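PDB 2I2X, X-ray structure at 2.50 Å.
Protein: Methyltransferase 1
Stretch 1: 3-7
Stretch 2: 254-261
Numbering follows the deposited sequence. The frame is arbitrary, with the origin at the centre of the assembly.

Stretch 1 (3-7) AKRYT
Stretch 2, residues 254-261: SLVAYEAG

What anchors the N-terminal segment 3-7 to the helix end? Glu259, the last helical residue, supplies every acceptor. Its OE2 receives the backbone N of Tyr6 at 2.9 Å, nearly straight at 164°, while its OE1 forms a salt bridge with Arg5, NE to OE1 being 3.3 Å. The guanidinium bonds to OE1, from Arg5 NE and from Arg5 NH2 at 3.4 Å, are weak; OE1 lies at the guanidinium edge. Lys4 N donates to Glu259 O at 3.3 Å and 166°.

How must the side chains be set? Glu259 has chi1 -77° (m), chi2 171° (t) and chi3 -22°; its CA-to-CB bond points sideways, but the extended chain brings the carboxylate to the other stretch. Arg5 has chi1 -38°, chi2 -138°, chi3 96° and chi4 126°. Glutamate suits this place because its two oxygens can serve a cationic side chain and a peptide NH together.

What backbone path makes this possible? Residues 254-259 are helical, and Ala260 leaves helical angles at -97/13. Gly261, at 122/-10, follows where a CB would jam against the preceding carbonyl O. Lys4 (-113/104), Arg5 (-84/149) and Tyr6 (-84/129) are extended without forming a regular strand. CA atoms pair Ala3 with Ala260 at 4.9 Å and Lys4 with Glu259 at 5.0 Å, numbering rising in one stretch as it falls in the other.

What packs around the polar centre? The CA-to-CB bond of Tyr6 points toward the helix (chi1 -80°, chi2 -94°), its CD2 3.9 Å from Leu255 CD1 and 3.5 Å from Glu259 CG, which meets the ring edge. Buried, apolar Leu255 (176°, 68°) and Val256 (173°) suit this packing; Arg5 NH2 lies 3.8 Å from Val256 CG2. Small Ala3 rests its CB 4.1 Å from Ala260 CA, whereas exposed Lys4 (t, p, t, p; -177°, 62°, -178°, 72°) ends away. Altogether 370 Å² is buried, Glu259 contributing most.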

ATOM      1  N   ALA A   3       3.462 -39.564   0.306  1.00 35.31           N
ATOM      2  CA  ALA A   3       3.953 -40.626   1.238  1.00 34.98           C
ATOM      3  C   ALA A   3       2.792 -41.172   2.089  1.00 34.23           C
ATOM      4  O   ALA A   3       2.307 -42.266   1.817  1.00 34.85           O
ATOM      5  CB  ALA A   3       5.116 -40.105   2.122  1.00 35.18           C
ATOM      6  N   LYS A   4       2.326 -40.418   3.084  1.00 32.74           N
ATOM      7  CA  LYS A   4       1.276 -40.932   3.991  1.00 31.30           C
ATOM      8  C   LYS A   4      -0.059 -40.188   3.831  1.00 28.94           C
ATOM      9  O   LYS A   4      -0.224 -39.075   4.320  1.00 29.04           O
ATOM     10  CB  LYS A   4       1.775 -40.932   5.454  1.00 31.80           C
ATOM     11  CG  LYS A   4       0.796 -41.525   6.497  1.00 34.13           C
ATOM     12  CD  LYS A   4       0.481 -43.004   6.234  1.00 39.70           C
ATOM     13  CE  LYS A   4      -0.531 -43.571   7.259  1.00 42.51           C
ATOM     14  NZ  LYS A   4      -1.940 -43.071   7.066  1.00 42.97           N
ATOM     15  N   ARG A   5      -1.015 -40.815   3.165  1.00 26.44           N
ATOM     16  CA  ARG A   5      -2.171 -40.084   2.634  1.00 24.19           C
ATOM     17  C   ARG A   5      -3.308 -39.838   3.621  1.00 21.81           C
ATOM     18  O   ARG A   5      -3.518 -40.633   4.514  1.00 21.69           O
ATOM     19  CB  ARG A   5      -2.655 -40.731   1.340  1.00 24.24           C
ATOM     20  CG  ARG A   5      -1.480 -41.216   0.519  1.00 25.93           C
ATOM     21  CD  ARG A   5      -1.610 -40.928  -0.944  1.00 26.72           C
ATOM     22  NE  ARG A   5      -0.907 -39.707  -1.266  1.00 27.93           N
ATOM     23  CZ  ARG A   5       0.031 -39.563  -2.200  1.00 28.87           C
ATOM     24  NH1 ARG A   5       0.427 -40.573  -2.971  1.00 25.36           N
ATOM     25  NH2 ARG A   5       0.568 -38.358  -2.369  1.00 30.64           N
ATOM     26  N   TYR A   6      -4.023 -38.725   3.458  1.00 19.12           N
ATOM     27  CA  TYR A   6      -5.112 -38.372   4.366  1.00 17.27           C
ATOM     28  C   TYR A   6      -6.392 -39.063   3.969  1.00 16.55           C
ATOM     29  O   TYR A   6      -6.805 -38.991   2.824  1.00 15.90           O
ATOM     30  CB  TYR A   6      -5.333 -36.842   4.436  1.00 16.36           C
ATOM     31  CG  TYR A   6      -4.357 -36.159   5.346  1.00 14.84           C
ATOM     32  CD1 TYR A   6      -4.670 -35.902   6.679  1.00 12.85           C
ATOM     33  CD2 TYR A   6      -3.091 -35.790   4.883  1.00 15.79           C
ATOM     34  CE1 TYR A   6      -3.733 -35.291   7.533  1.00 11.53           C
ATOM     35  CE2 TYR A   6      -2.155 -35.176   5.719  1.00 14.29           C
ATOM     36  CZ  TYR A   6      -2.489 -34.943   7.041  1.00 12.48           C
ATOM     37  OH  TYR A   6      -1.569 -34.350   7.846  1.00 13.71           O
ATOM     38  N   THR A   7      -7.025 -39.726   4.929  1.00 16.66           N
ATOM     39  CA  THR A   7      -8.291 -40.434   4.668  1.00 16.82           C
ATOM     40  C   THR A   7      -9.307 -40.048   5.712  1.00 17.11           C
ATOM     41  O   THR A   7     -10.384 -40.642   5.802  1.00 17.83           O
ATOM     42  CB  THR A   7      -8.112 -42.000   4.553  1.00 16.72           C
ATOM     43  OG1 THR A   7      -7.312 -42.479   5.638  1.00 17.60           O
ATOM     44  CG2 THR A   7      -7.385 -42.367   3.239  1.00 15.21           C
ATOM     45  N   SER A 254      -1.879 -29.643  -3.497  1.00  8.26           N
ATOM     46  CA  SER A 254      -1.075 -28.967  -2.481  1.00  8.22           C
ATOM     47  C   SER A 254      -1.043 -29.774  -1.187  1.00  7.87           C
ATOM     48  O   SER A 254      -0.061 -29.734  -0.454  1.00  7.72           O
ATOM     49  CB  SER A 254      -1.561 -27.536  -2.245  1.00  8.53           C
ATOM     50  OG  SER A 254      -1.346 -26.735  -3.414  1.00 10.07           O
ATOM     51  N   LEU A 255      -2.100 -30.539  -0.937  1.00  7.33           N
ATOM     52  CA  LEU A 255      -2.141 -31.430   0.208  1.00  7.45           C
ATOM     53  C   LEU A 255      -0.937 -32.387   0.297  1.00  7.71           C
ATOM     54  O   LEU A 255      -0.546 -32.787   1.390  1.00  8.69           O
ATOM     55  CB  LEU A 255      -3.453 -32.211   0.205  1.00  7.14           C
ATOM     56  CG  LEU A 255      -3.636 -33.280   1.287  1.00  8.35           C
ATOM     57  CD1 LEU A 255      -3.748 -32.668   2.662  1.00  8.74           C
ATOM     58  CD2 LEU A 255      -4.850 -34.161   1.017  1.00  8.53           C
ATOM     59  N   VAL A 256      -0.348 -32.736  -0.851  1.00  7.68           N
ATOM     60  CA  VAL A 256       0.754 -33.701  -0.921  1.00  7.39           C
ATOM     61  C   VAL A 256       1.978 -33.304  -0.078  1.00  8.03           C
ATOM     62  O   VAL A 256       2.586 -34.159   0.586  1.00  8.70           O
ATOM     63  CB  VAL A 256       1.184 -34.028  -2.415  1.00  7.65           C
ATOM     64  CG1 VAL A 256       2.418 -34.880  -2.454  1.00  6.48           C
ATOM     65  CG2 VAL A 256       0.063 -34.715  -3.183  1.00  4.61           C
ATOM     66  N   ALA A 257       2.336 -32.020  -0.105  1.00  7.96           N
ATOM     67  CA  ALA A 257       3.423 -31.502   0.718  1.00  7.90           C
ATOM     68  C   ALA A 257       3.336 -32.004   2.174  1.00  7.91           C
ATOM     69  O   ALA A 257       4.338 -32.432   2.770  1.00  7.19           O
ATOM     70  CB  ALA A 257       3.423 -29.988   0.665  1.00  7.84           C
ATOM     71  N   TYR A 258       2.124 -31.972   2.720  1.00  8.05           N
ATOM     72  CA  TYR A 258       1.885 -32.314   4.127  1.00  8.58           C
ATOM     73  C   TYR A 258       1.921 -33.835   4.307  1.00  8.93           C
ATOM     74  O   TYR A 258       2.553 -34.358   5.239  1.00  8.27           O
ATOM     75  CB  TYR A 258       0.581 -31.629   4.622  1.00  8.83           C
ATOM     76  CG  TYR A 258       0.672 -30.148   4.280  1.00  9.73           C
ATOM     77  CD1 TYR A 258       1.477 -29.270   5.042  1.00  9.17           C
ATOM     78  CD2 TYR A 258       0.091 -29.660   3.115  1.00  8.63           C
ATOM     79  CE1 TYR A 258       1.641 -27.937   4.665  1.00  9.23           C
ATOM     80  CE2 TYR A 258       0.253 -28.355   2.739  1.00  9.15           C
ATOM     81  CZ  TYR A 258       1.019 -27.492   3.511  1.00 11.04           C
ATOM     82  OH  TYR A 258       1.142 -26.179   3.089  1.00 11.20           O
ATOM     83  N   GLU A 259       1.286 -34.540   3.370  1.00  9.48           N
ATOM     84  CA  GLU A 259       1.363 -35.997   3.316  1.00  9.39           C
ATOM     85  C   GLU A 259       2.817 -36.413   3.328  1.00  9.49           C
ATOM     86  O   GLU A 259       3.181 -37.371   3.985  1.00  9.81           O
ATOM     87  CB  GLU A 259       0.624 -36.519   2.077  1.00  8.66           C
ATOM     88  CG  GLU A 259      -0.874 -36.501   2.303  1.00  9.74           C
ATOM     89  CD  GLU A 259      -1.715 -36.781   1.080  1.00 12.04           C
ATOM     90  OE1 GLU A 259      -1.229 -36.601  -0.064  1.00 12.41           O
ATOM     91  OE2 GLU A 259      -2.897 -37.163   1.276  1.00 12.51           O
ATOM     92  N   ALA A 260       3.659 -35.641   2.644  1.00  9.71           N
ATOM     93  CA  ALA A 260       5.039 -36.035   2.443  1.00  9.68           C
ATOM     94  C   ALA A 260       5.964 -35.400   3.442  1.00  9.87           C
ATOM     95  O   ALA A 260       7.175 -35.393   3.255  1.00 10.42           O
ATOM     96  CB  ALA A 260       5.493 -35.711   1.016  1.00  9.22           C
ATOM     97  N   GLY A 261       5.408 -34.813   4.486  1.00 10.48           N
ATOM     98  CA  GLY A 261       6.257 -34.404   5.583  1.00 11.10           C
ATOM     99  C   GLY A 261       6.278 -32.957   5.989  1.00 11.09           C
ATOM    100  O   GLY A 261       6.847 -32.664   7.031  1.00 12.64           O
TER